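Local coordinates for protein rhizobiales Sp. Pch2 (Marine metagenome, PDB 6PB3) that probably uses ATP to remodel HORMA-domain proteins, as a Trip13/Pch2-like AAA ATPase linked to the control of bacterial cGAS-like enzymes in immunity to bacteriophage, at residues A[75-80]-A[219-224]; A[234-239]-A[247-252]; A[81-86]-A[202-207]. All blocks are in the same frame, centred on the assembly; numbering follows the deposited sequence.

How the contacts relate
Contacts 1 and 3 are neighbours in the nucleotide-binding core of the AAA ATPase, their centres about 9 Å apart. In contact 1, strand 76-81 pairs with strand 219-223; in contact 3, the loop that follows strand 76-81 meets the end of strand 197-203, which flanks 76-81 on its other side. Both segments of contact 3 fall between those of contact 1 in sequence. Contact 2 comes later, between helices 228-239 and 246-255, and its centre is about 28 Å from that of contact 1 and 25 Å from that of contact 3. Helix 228-239 directly follows strand 219-223, which ties the C-terminal helices to the sheet carrying the probable phosphate-binding loop.

Contact 1 (A[75-80]-A[219-224]); sequences PLIVLA and EIITFD
V78 and A80 exchange four backbone hydrogen bonds with E219, I221 and F223. V78 N donates to E219 O (3.0 Å) and V78 O accepts from I221 N (2.9 Å); A80 then repeats the pattern, its N bonding to I221 O and its O receiving F223 N. The strands run parallel, their axes 4.8 Å apart and inclined by 15°. These strands belong to the central, largely parallel sheet of the AAA core: strand 76-81 is flanked by 197-203 and 219-223, and 219-223 is the outermost strand on its side within the chain.

Beyond the last bond, the F223 side chain turns back toward strand 76-80. Its CB lies 3.8 Å from A80 O. CG, anti to the carbonyl carbon (chi1 -60°), faces that oxygen too. CD1 approaches A80 O at 3.5 Å, the oxygen lying in the ring plane at the edge. CE1 reaches L79 CB at 3.8 Å. On the same sheet face L79 and I221 lie side by side, L79 CD2 4.0 Å from I221 CB, while I221 CD1 also meets I77 CG2. Helix 33-47 covers I77 through L39, M42 and L43, and the F223 ring meets that of H35.

Contact 2 (A[234-239]-A[247-252]); sequences VITTTL and SQIEGL
I249 faces I235 and T236 from across the helix pair, while L252, one turn further on, meets I235 and L239. The close part of the interface is made of methyl groups. I235 CG2 meets both residues of the second helix, 4.1 Å from I249 CG2 and 4.0 Å from L252 CD1. That same L252 methyl also reaches L239 CD1 at 3.9 Å, the two leucine side chains crossing at about a right angle. I235 and I249 instead run alongside each other in opposite senses, and I235 CD1 continues to the backbone of L252, 4.0 Å from its O. I235, L239 and L252 are buried, and V244 and A298 add further apolar neighbours to L239 and L252.

T236 takes the place next to I249 on the partly exposed side. Its OG1, beside the backbone N with chi1 -60°, sits 3.5 Å from I249 CD1 and 3.6 Å from I249 CG2, and the two side chains cross at about a right angle. E250, further round the second helix, forms a salt bridge with R232.

The axes of the two short segments come no closer than 10.1 Å, their directions 132° apart, spacing that leaves the side chains to bridge the helices. No hydrogen bond joins 234-239 to 247-252. T236 OG1 is hydrogen-bonded to R232 O, so the hydroxyl has a polar partner even though I249 methyls lie against it; the pairing therefore rests on van der Waals contacts of aliphatic groups and, probably, the hydrophobic effect.

Contact 3 (A[81-86]-A[202-207]); sequences GDVGSG and CTNRVD. With SO4 (sulfate ion), chain B.
V83 and N204 make the side-chain part of this contact, and G81 joins the backbones. V83 CG2 presses on the N204 carboxamide, 3.5 Å from both N204 CG and N204 OD1 and only slightly further from ND2. It is directed there by a chi1 of 178°, which sends CG1 anti to the backbone N and leaves CG2 beside that N. Next to this pair, G81 N donates to T203 O over 3.3 Å at 147°, a rather long and bent bond. G81 O comes within 3.3 Å of N204 CA in a CA-H...O contact; it also lies close to N204 O, a second acceptor. The backbone angles of G81 would force a side chain against the preceding carbonyl oxygen.

Further out, the type II beta turn from D82 to S85 shapes the loop. S85 OG donates to D82 O at 2.7 Å from above the carbonyl plane. Beyond it, the amides of the loop converge on a sulfate, probably from the crystallisation liquor: G84 N bonds to O1 at 2.8 Å and G86 N to O3 at 3.0 Å, with weak bonds from S85 N and G86 N to O4. K87 N and T88 OG1 also bond to it. On the other segment, T203 OG1 donates to R205 O at 3.1 Å, from well above the carbonyl plane, across the bend after the strand. P211 of the third subunit packs on both V83 and N204, so the contact lies beside a subunit interface.

A glycine-rich loop between strand and helix, its amides cradling an oxyanion, is consistent with a Walker A P-loop in which sulfate occupies a phosphate position. N204, the first residue after strand 197-203, touches K87 and is probably the sensor 1 asparagine, as in other AAA ATPases.

Contact 1 (A[75-80]-A[219-224])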
ATOM      1  N   PRO A  75      12.458 -32.500 -10.674  1.00 50.12           N
ATOM      2  CA  PRO A  75      13.212 -31.932 -11.823  1.00 49.55           C
ATOM      3  C   PRO A  75      12.649 -30.616 -12.349  1.00 56.19           C
ATOM      4  O   PRO A  75      12.194 -30.496 -13.489  1.00 55.51           O
ATOM      5  CB  PRO A  75      13.130 -33.062 -12.860  1.00 51.24           C
ATOM      6  CG  PRO A  75      11.839 -33.745 -12.566  1.00 53.38           C
ATOM      7  CD  PRO A  75      11.607 -33.639 -11.068  1.00 51.23           C
ATOM      8  N   LEU A  76      12.728 -29.578 -11.520  1.00 47.08           N
ATOM      9  CA  LEU A  76      12.242 -28.248 -11.855  1.00 51.90           C
ATOM     10  C   LEU A  76      13.340 -27.245 -11.552  1.00 55.21           C
ATOM     11  O   LEU A  76      13.951 -27.297 -10.481  1.00 52.69           O
ATOM     12  CB  LEU A  76      10.972 -27.903 -11.056  1.00 48.95           C
ATOM     13  CG  LEU A  76      10.561 -26.426 -10.997  1.00 54.92           C
ATOM     14  CD1 LEU A  76      10.005 -25.937 -12.337  1.00 50.12           C
ATOM     15  CD2 LEU A  76       9.542 -26.177  -9.862  1.00 56.96           C
ATOM     16  N   ILE A  77      13.573 -26.321 -12.479  1.00 51.15           N
ATOM     17  CA  ILE A  77      14.528 -25.235 -12.290  1.00 50.19           C
ATOM     18  C   ILE A  77      13.799 -23.920 -12.506  1.00 49.62           C
ATOM     19  O   ILE A  77      13.120 -23.737 -13.525  1.00 56.64           O
ATOM     20  CB  ILE A  77      15.733 -25.352 -13.242  1.00 48.03           C
ATOM     21  CG1 ILE A  77      16.432 -26.691 -13.029  1.00 46.64           C
ATOM     22  CG2 ILE A  77      16.708 -24.197 -12.991  1.00 44.52           C
ATOM     23  CD1 ILE A  77      17.460 -27.047 -14.101  1.00 44.96           C
ATOM     24  N   VAL A  78      13.949 -23.004 -11.557  1.00 49.68           N
ATOM     25  CA  VAL A  78      13.287 -21.707 -11.599  1.00 54.84           C
ATOM     26  C   VAL A  78      14.323 -20.652 -11.961  1.00 53.28           C
ATOM     27  O   VAL A  78      15.384 -20.576 -11.331  1.00 49.96           O
ATOM     28  CB  VAL A  78      12.611 -21.391 -10.255  1.00 51.39           C
ATOM     29  CG1 VAL A  78      12.112 -19.935 -10.218  1.00 49.20           C
ATOM     30  CG2 VAL A  78      11.432 -22.323 -10.040  1.00 46.04           C
ATOM     31  N   LEU A  79      14.022 -19.850 -12.981  1.00 52.52           N
ATOM     32  CA  LEU A  79      14.799 -18.662 -13.323  1.00 42.04           C
ATOM     33  C   LEU A  79      14.000 -17.455 -12.877  1.00 47.38           C
ATOM     34  O   LEU A  79      12.906 -17.215 -13.398  1.00 59.57           O
ATOM     35  CB  LEU A  79      15.092 -18.588 -14.827  1.00 50.12           C
ATOM     36  CG  LEU A  79      15.704 -19.792 -15.537  1.00 56.22           C
ATOM     37  CD1 LEU A  79      16.137 -19.386 -16.973  1.00 53.15           C
ATOM     38  CD2 LEU A  79      16.879 -20.346 -14.766  1.00 49.60           C
ATOM     39  N   ALA A  80      14.542 -16.697 -11.921  1.00 55.17           N
ATOM     40  CA  ALA A  80      13.817 -15.595 -11.298  1.00 55.55           C
ATOM     41  C   ALA A  80      14.650 -14.321 -11.345  1.00 51.52           C
ATOM     42  O   ALA A  80      15.867 -14.366 -11.138  1.00 52.82           O
ATOM     43  CB  ALA A  80      13.482 -15.917  -9.833  1.00 53.60           C
ATOM     44  N   GLU A 219      16.642 -26.238  -8.274  1.00 46.75           N
ATOM     45  CA  GLU A 219      17.511 -25.085  -8.152  1.00 46.35           C
ATOM     46  C   GLU A 219      16.743 -23.848  -8.561  1.00 43.85           C
ATOM     47  O   GLU A 219      15.930 -23.885  -9.487  1.00 48.01           O
ATOM     48  CB  GLU A 219      18.783 -25.222  -9.016  1.00 48.99           C
ATOM     49  CG  GLU A 219      19.789 -24.111  -8.750  1.00 49.67           C
ATOM     50  CD  GLU A 219      21.038 -24.208  -9.588  1.00 51.95           C
ATOM     51  OE1 GLU A 219      21.121 -25.085 -10.462  1.00 57.01           O
ATOM     52  OE2 GLU A 219      21.947 -23.385  -9.378  1.00 53.54           O
ATOM     53  N   ILE A 220      17.011 -22.757  -7.852  1.00 46.69           N
ATOM     54  CA  ILE A 220      16.557 -21.425  -8.214  1.00 45.31           C
ATOM     55  C   ILE A 220      17.790 -20.631  -8.621  1.00 53.51           C
ATOM     56  O   ILE A 220      18.767 -20.569  -7.866  1.00 50.67           O
ATOM     57  CB  ILE A 220      15.826 -20.749  -7.044  1.00 43.41           C
ATOM     58  CG1 ILE A 220      14.647 -21.624  -6.555  1.00 47.73           C
ATOM     59  CG2 ILE A 220      15.385 -19.335  -7.454  1.00 50.58           C
ATOM     60  CD1 ILE A 220      13.935 -21.076  -5.275  1.00 52.60           C
ATOM     61  N   ILE A 221      17.746 -20.025  -9.803  1.00 42.64           N
ATOM     62  CA  ILE A 221      18.868 -19.263 -10.352  1.00 44.78           C
ATOM     63  C   ILE A 221      18.397 -17.834 -10.504  1.00 51.57           C
ATOM     64  O   ILE A 221      17.404 -17.573 -11.200  1.00 53.31           O
ATOM     65  CB  ILE A 221      19.347 -19.824 -11.699  1.00 51.78           C
ATOM     66  CG1 ILE A 221      19.870 -21.255 -11.542  1.00 47.91           C
ATOM     67  CG2 ILE A 221      20.450 -18.908 -12.345  1.00 47.35           C
ATOM     68  CD1 ILE A 221      20.130 -21.921 -12.919  1.00 45.08           C
ATOM     69  N   THR A 222      19.106 -16.905  -9.875  1.00 50.13           N
ATOM     70  CA  THR A 222      18.599 -15.552  -9.768  1.00 54.76           C
ATOM     71  C   THR A 222      19.333 -14.612 -10.716  1.00 57.92           C
ATOM     72  O   THR A 222      20.551 -14.718 -10.901  1.00 55.88           O
ATOM     73  CB  THR A 222      18.684 -15.050  -8.323  1.00 59.27           C
ATOM     74  OG1 THR A 222      20.031 -15.163  -7.840  1.00 70.60           O
ATOM     75  CG2 THR A 222      17.757 -15.901  -7.428  1.00 53.51           C
ATOM     76  N   PHE A 223      18.566 -13.693 -11.303  1.00 52.46           N
ATOM     77  CA  PHE A 223      19.017 -12.676 -12.242  1.00 52.57           C
ATOM     78  C   PHE A 223      18.709 -11.335 -11.585  1.00 62.34           C
ATOM     79  O   PHE A 223      17.627 -10.763 -11.747  1.00 72.86           O
ATOM     80  CB  PHE A 223      18.323 -12.812 -13.603  1.00 59.91           C
ATOM     81  CG  PHE A 223      18.556 -14.139 -14.270  1.00 59.15           C
ATOM     82  CD1 PHE A 223      18.004 -15.295 -13.751  1.00 57.38           C
ATOM     83  CD2 PHE A 223      19.341 -14.232 -15.412  1.00 57.40           C
ATOM     84  CE1 PHE A 223      18.236 -16.528 -14.349  1.00 54.84           C
ATOM     85  CE2 PHE A 223      19.570 -15.462 -16.022  1.00 49.66           C
ATOM     86  CZ  PHE A 223      19.012 -16.605 -15.499  1.00 53.86           C
ATOM     87  N   ASP A 224      19.654 -10.840 -10.825  1.00 61.91           N
ATOM     88  CA  ASP A 224      19.536  -9.508 -10.281  1.00 64.32           C
ATOM     89  C   ASP A 224      20.613  -8.650 -10.918  1.00 77.00           C
ATOM     90  O   ASP A 224      21.230  -9.036 -11.922  1.00 62.50           O
ATOM     91  CB  ASP A 224      19.611  -9.524  -8.753  1.00 76.24           C
ATOM     92  CG  ASP A 224      20.565 -10.566  -8.223  1.00 85.39           C
ATOM     93  OD1 ASP A 224      21.722 -10.591  -8.683  1.00 80.65           O
ATOM     94  OD2 ASP A 224      20.157 -11.351  -7.334  1.00 84.33           O
TER

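Contact 2 (A[234-239]-A[247-252])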
ATOM      1  N   VAL A 234      30.069  -7.643 -19.945  1.00 55.14           N
ATOM      2  CA  VAL A 234      29.198  -7.098 -20.983  1.00 58.23           C
ATOM      3  C   VAL A 234      29.898  -5.965 -21.719  1.00 61.96           C
ATOM      4  O   VAL A 234      29.866  -5.886 -22.952  1.00 61.30           O
ATOM      5  CB  VAL A 234      27.870  -6.621 -20.375  1.00 61.63           C
ATOM      6  CG1 VAL A 234      27.055  -5.890 -21.439  1.00 50.03           C
ATOM      7  CG2 VAL A 234      27.085  -7.799 -19.791  1.00 59.67           C
ATOM      8  N   ILE A 235      30.560  -5.084 -20.975  1.00 54.71           N
ATOM      9  CA  ILE A 235      31.135  -3.887 -21.580  1.00 61.08           C
ATOM     10  C   ILE A 235      32.365  -4.246 -22.412  1.00 55.20           C
ATOM     11  O   ILE A 235      32.506  -3.820 -23.567  1.00 59.71           O
ATOM     12  CB  ILE A 235      31.452  -2.854 -20.484  1.00 61.28           C
ATOM     13  CG1 ILE A 235      30.144  -2.353 -19.859  1.00 54.25           C
ATOM     14  CG2 ILE A 235      32.262  -1.698 -21.054  1.00 56.08           C
ATOM     15  CD1 ILE A 235      30.331  -1.743 -18.520  1.00 60.32           C
ATOM     16  N   THR A 236      33.265  -5.041 -21.838  1.00 58.46           N
ATOM     17  CA  THR A 236      34.459  -5.473 -22.559  1.00 60.33           C
ATOM     18  C   THR A 236      34.095  -6.238 -23.829  1.00 65.52           C
ATOM     19  O   THR A 236      34.570  -5.910 -24.922  1.00 71.13           O
ATOM     20  CB  THR A 236      35.330  -6.333 -21.642  1.00 70.00           C
ATOM     21  OG1 THR A 236      35.728  -5.562 -20.496  1.00 75.69           O
ATOM     22  CG2 THR A 236      36.570  -6.822 -22.385  1.00 78.69           C
ATOM     23  N   THR A 237      33.248  -7.265 -23.704  1.00 65.89           N
ATOM     24  CA  THR A 237      32.860  -8.049 -24.875  1.00 63.76           C
ATOM     25  C   THR A 237      32.233  -7.171 -25.953  1.00 62.51           C
ATOM     26  O   THR A 237      32.546  -7.315 -27.141  1.00 65.31           O
ATOM     27  CB  THR A 237      31.887  -9.156 -24.480  1.00 64.88           C
ATOM     28  OG1 THR A 237      32.518 -10.036 -23.537  1.00 67.28           O
ATOM     29  CG2 THR A 237      31.471  -9.953 -25.706  1.00 72.77           C
ATOM     30  N   THR A 238      31.345  -6.254 -25.562  1.00 60.33           N
ATOM     31  CA  THR A 238      30.719  -5.388 -26.558  1.00 56.44           C
ATOM     32  C   THR A 238      31.732  -4.434 -27.182  1.00 62.70           C
ATOM     33  O   THR A 238      31.690  -4.177 -28.392  1.00 69.86           O
ATOM     34  CB  THR A 238      29.562  -4.608 -25.930  1.00 64.64           C
ATOM     35  OG1 THR A 238      28.609  -5.531 -25.383  1.00 70.98           O
ATOM     36  CG2 THR A 238      28.877  -3.762 -26.971  1.00 82.01           C
ATOM     37  N   LEU A 239      32.649  -3.897 -26.388  1.00 61.82           N
ATOM     38  CA  LEU A 239      33.534  -2.858 -26.888  1.00 70.63           C
ATOM     39  C   LEU A 239      34.807  -3.402 -27.500  1.00 71.61           C
ATOM     40  O   LEU A 239      35.676  -2.610 -27.869  1.00 67.66           O
ATOM     41  CB  LEU A 239      33.897  -1.889 -25.769  1.00 71.16           C
ATOM     42  CG  LEU A 239      32.770  -0.944 -25.389  1.00 72.76           C
ATOM     43  CD1 LEU A 239      33.311   0.108 -24.444  1.00 75.15           C
ATOM     44  CD2 LEU A 239      32.155  -0.314 -26.642  1.00 77.31           C
ATOM     45  N   SER A 247      41.324   0.978 -18.768  1.00 83.60           N
ATOM     46  CA  SER A 247      41.042   2.053 -17.826  1.00 87.69           C
ATOM     47  C   SER A 247      39.718   2.736 -18.157  1.00 85.70           C
ATOM     48  O   SER A 247      38.935   3.069 -17.258  1.00 93.31           O
ATOM     49  CB  SER A 247      42.200   3.049 -17.834  1.00 99.99           C
ATOM     50  OG  SER A 247      42.071   3.991 -16.789  1.00111.31           O
ATOM     51  N   GLN A 248      39.439   2.928 -19.447  1.00 72.28           N
ATOM     52  CA  GLN A 248      38.154   3.491 -19.852  1.00 75.18           C
ATOM     53  C   GLN A 248      37.008   2.515 -19.610  1.00 79.09           C
ATOM     54  O   GLN A 248      35.896   2.936 -19.277  1.00 79.61           O
ATOM     55  CB  GLN A 248      38.217   3.914 -21.320  1.00 76.20           C
ATOM     56  CG  GLN A 248      39.159   5.112 -21.581  1.00 78.69           C
ATOM     57  CD  GLN A 248      39.505   5.310 -23.052  1.00 82.79           C
ATOM     58  OE1 GLN A 248      39.499   4.362 -23.839  1.00 83.89           O
ATOM     59  NE2 GLN A 248      39.812   6.552 -23.426  1.00 79.50           N
ATOM     60  N   ILE A 249      37.264   1.212 -19.734  1.00 78.38           N
ATOM     61  CA  ILE A 249      36.237   0.228 -19.408  1.00 78.67           C
ATOM     62  C   ILE A 249      35.883   0.297 -17.928  1.00 67.48           C
ATOM     63  O   ILE A 249      34.707   0.225 -17.550  1.00 64.92           O
ATOM     64  CB  ILE A 249      36.694  -1.181 -19.828  1.00 68.50           C
ATOM     65  CG1 ILE A 249      36.597  -1.304 -21.349  1.00 71.03           C
ATOM     66  CG2 ILE A 249      35.865  -2.239 -19.113  1.00 60.96           C
ATOM     67  CD1 ILE A 249      37.019  -2.640 -21.914  1.00 78.37           C
ATOM     68  N   GLU A 250      36.890   0.457 -17.071  1.00 66.66           N
ATOM     69  CA  GLU A 250      36.628   0.502 -15.637  1.00 69.04           C
ATOM     70  C   GLU A 250      35.784   1.716 -15.271  1.00 84.98           C
ATOM     71  O   GLU A 250      34.932   1.644 -14.377  1.00 80.59           O
ATOM     72  CB  GLU A 250      37.943   0.501 -14.862  1.00 74.47           C
ATOM     73  CG  GLU A 250      38.682  -0.815 -14.953  1.00 89.58           C
ATOM     74  CD  GLU A 250      37.807  -1.996 -14.564  1.00 97.12           C
ATOM     75  OE1 GLU A 250      37.147  -1.934 -13.501  1.00 94.58           O
ATOM     76  OE2 GLU A 250      37.769  -2.984 -15.327  1.00 96.28           O
ATOM     77  N   GLY A 251      36.002   2.841 -15.957  1.00 86.41           N
ATOM     78  CA  GLY A 251      35.141   3.996 -15.752  1.00 71.69           C
ATOM     79  C   GLY A 251      33.685   3.700 -16.060  1.00 71.27           C
ATOM     80  O   GLY A 251      32.787   4.108 -15.322  1.00 69.55           O
ATOM     81  N   LEU A 252      33.431   2.969 -17.146  1.00 63.59           N
ATOM     82  CA  LEU A 252      32.055   2.624 -17.484  1.00 60.78           C
ATOM     83  C   LEU A 252      31.495   1.572 -16.540  1.00 60.03           C
ATOM     84  O   LEU A 252      30.293   1.565 -16.265  1.00 64.97           O
ATOM     85  CB  LEU A 252      31.973   2.121 -18.923  1.00 58.91           C
ATOM     86  CG  LEU A 252      32.205   3.086 -20.073  1.00 64.38           C
ATOM     87  CD1 LEU A 252      32.384   2.304 -21.372  1.00 60.62           C
ATOM     88  CD2 LEU A 252      31.019   4.038 -20.176  1.00 65.16           C
TER

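Contact 3 (A[81-86]-A[202-207])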
ATOM      1  N   GLY A  81      14.010 -13.188 -11.599  1.00 57.61           N
ATOM      2  CA  GLY A  81      14.693 -11.915 -11.501  1.00 64.25           C
ATOM      3  C   GLY A  81      14.204 -10.904 -12.523  1.00 72.51           C
ATOM      4  O   GLY A  81      13.165 -11.077 -13.156  1.00 58.22           O
ATOM      5  N   ASP A  82      15.002  -9.840 -12.653  1.00 62.30           N
ATOM      6  CA  ASP A  82      14.645  -8.659 -13.425  1.00 75.84           C
ATOM      7  C   ASP A  82      14.210  -8.989 -14.848  1.00 61.86           C
ATOM      8  O   ASP A  82      14.790  -9.845 -15.524  1.00 56.46           O
ATOM      9  CB  ASP A  82      15.834  -7.690 -13.460  1.00 76.02           C
ATOM     10  CG  ASP A  82      16.270  -7.251 -12.060  1.00 87.50           C
ATOM     11  OD1 ASP A  82      15.419  -7.257 -11.147  1.00 94.67           O
ATOM     12  OD2 ASP A  82      17.458  -6.900 -11.875  1.00 82.02           O
ATOM     13  N   VAL A  83      13.175  -8.279 -15.293  1.00 68.73           N
ATOM     14  CA  VAL A  83      12.727  -8.381 -16.672  1.00 68.59           C
ATOM     15  C   VAL A  83      13.815  -7.878 -17.608  1.00 78.67           C
ATOM     16  O   VAL A  83      14.512  -6.896 -17.317  1.00 63.94           O
ATOM     17  CB  VAL A  83      11.426  -7.582 -16.840  1.00 75.53           C
ATOM     18  CG1 VAL A  83      10.952  -7.624 -18.284  1.00 81.35           C
ATOM     19  CG2 VAL A  83      10.364  -8.117 -15.890  1.00 76.39           C
ATOM     20  N   GLY A  84      13.959  -8.547 -18.749  1.00 66.89           N
ATOM     21  CA  GLY A  84      14.923  -8.109 -19.737  1.00 68.26           C
ATOM     22  C   GLY A  84      16.349  -8.499 -19.434  1.00 59.46           C
ATOM     23  O   GLY A  84      17.271  -7.933 -20.031  1.00 65.41           O
ATOM     24  N   SER A  85      16.560  -9.404 -18.485  1.00 56.08           N
ATOM     25  CA  SER A  85      17.886  -9.918 -18.187  1.00 67.90           C
ATOM     26  C   SER A  85      18.350 -10.986 -19.172  1.00 67.20           C
ATOM     27  O   SER A  85      19.535 -11.326 -19.163  1.00 65.29           O
ATOM     28  CB  SER A  85      17.914 -10.512 -16.777  1.00 53.65           C
ATOM     29  OG  SER A  85      17.494  -9.564 -15.822  1.00 65.90           O
ATOM     30  N   GLY A  86      17.460 -11.522 -20.006  1.00 64.44           N
ATOM     31  CA  GLY A  86      17.800 -12.646 -20.869  1.00 55.48           C
ATOM     32  C   GLY A  86      17.381 -14.007 -20.350  1.00 57.25           C
ATOM     33  O   GLY A  86      17.815 -15.035 -20.910  1.00 54.07           O
ATOM     34  N   CYS A 202      10.286 -19.626 -15.861  1.00 57.98           N
ATOM     35  CA  CYS A 202      10.775 -18.273 -15.677  1.00 49.24           C
ATOM     36  C   CYS A 202       9.711 -17.457 -14.964  1.00 57.51           C
ATOM     37  O   CYS A 202       8.517 -17.605 -15.239  1.00 62.33           O
ATOM     38  CB  CYS A 202      11.132 -17.615 -17.034  1.00 51.73           C
ATOM     39  SG  CYS A 202      12.351 -18.558 -17.982  1.00 66.20           S
ATOM     40  N   THR A 203      10.157 -16.583 -14.065  1.00 56.40           N
ATOM     41  CA  THR A 203       9.288 -15.665 -13.353  1.00 58.28           C
ATOM     42  C   THR A 203      10.076 -14.392 -13.100  1.00 57.35           C
ATOM     43  O   THR A 203      11.303 -14.420 -12.960  1.00 60.84           O
ATOM     44  CB  THR A 203       8.794 -16.263 -12.035  1.00 67.65           C
ATOM     45  OG1 THR A 203       7.888 -15.354 -11.414  1.00 72.19           O
ATOM     46  CG2 THR A 203       9.964 -16.523 -11.099  1.00 57.92           C
ATOM     47  N   ASN A 204       9.374 -13.268 -13.074  1.00 58.79           N
ATOM     48  CA  ASN A 204      10.039 -12.018 -12.735  1.00 71.13           C
ATOM     49  C   ASN A 204      10.353 -11.963 -11.252  1.00 92.90           C
ATOM     50  O   ASN A 204      11.485 -11.665 -10.857  1.00100.92           O
ATOM     51  CB  ASN A 204       9.170 -10.841 -13.153  1.00 71.43           C
ATOM     52  CG  ASN A 204       8.756 -10.939 -14.584  1.00 96.34           C
ATOM     53  OD1 ASN A 204       9.471 -11.510 -15.418  1.00 93.52           O
ATOM     54  ND2 ASN A 204       7.585 -10.407 -14.886  1.00122.83           N
ATOM     55  N   ARG A 205       9.371 -12.257 -10.411  1.00 82.87           N
ATOM     56  CA  ARG A 205       9.594 -12.294  -8.976  1.00 88.03           C
ATOM     57  C   ARG A 205       9.234 -13.664  -8.436  1.00 68.42           C
ATOM     58  O   ARG A 205       8.109 -14.135  -8.614  1.00 81.99           O
ATOM     59  CB  ARG A 205       8.793 -11.229  -8.254  1.00 85.57           C
ATOM     60  CG  ARG A 205       9.473 -10.756  -6.989  1.00116.00           C
ATOM     61  CD  ARG A 205      10.422  -9.599  -7.268  1.00126.11           C
ATOM     62  NE  ARG A 205      10.860  -8.965  -6.025  1.00134.97           N
ATOM     63  CZ  ARG A 205      11.260  -7.700  -5.920  1.00131.16           C
ATOM     64  NH1 ARG A 205      11.280  -6.909  -6.988  1.00129.53           N
ATOM     65  NH2 ARG A 205      11.637  -7.222  -4.739  1.00123.16           N
ATOM     66  N   VAL A 206      10.196 -14.290  -7.767  1.00 68.84           N
ATOM     67  CA  VAL A 206       9.985 -15.631  -7.237  1.00 68.44           C
ATOM     68  C   VAL A 206       8.822 -15.649  -6.251  1.00 68.59           C
ATOM     69  O   VAL A 206       8.109 -16.655  -6.142  1.00 71.61           O
ATOM     70  CB  VAL A 206      11.295 -16.138  -6.607  1.00 73.18           C
ATOM     71  CG1 VAL A 206      11.707 -15.256  -5.438  1.00 82.41           C
ATOM     72  CG2 VAL A 206      11.139 -17.560  -6.169  1.00 72.84           C
ATOM     73  N   ASP A 207       8.573 -14.528  -5.560  1.00 72.07           N
ATOM     74  CA  ASP A 207       7.431 -14.432  -4.658  1.00 80.99           C
ATOM     75  C   ASP A 207       6.112 -14.547  -5.407  1.00 87.38           C
ATOM     76  O   ASP A 207       5.087 -14.859  -4.799  1.00 80.64           O
ATOM     77  CB  ASP A 207       7.507 -13.114  -3.871  1.00101.10           C
ATOM     78  CG  ASP A 207       6.207 -12.760  -3.170  1.00134.88           C
ATOM     79  OD1 ASP A 207       5.684 -13.601  -2.405  1.00148.30           O
ATOM     80  OD2 ASP A 207       5.715 -11.626  -3.370  1.00144.39           O
TER
HETATM   81  S   SO4 B 401      13.822 -11.766 -19.521  1.00 53.42           S
HETATM   82  O1  SO4 B 401      12.658 -10.929 -19.214  1.00 56.76           O
HETATM   83  O2  SO4 B 401      13.316 -13.077 -19.907  1.00 56.76           O
HETATM   84  O3  SO4 B 401      14.568 -11.178 -20.658  1.00 57.44           O
HETATM   85  O4  SO4 B 401      14.739 -11.804 -18.384  1.00 49.14           O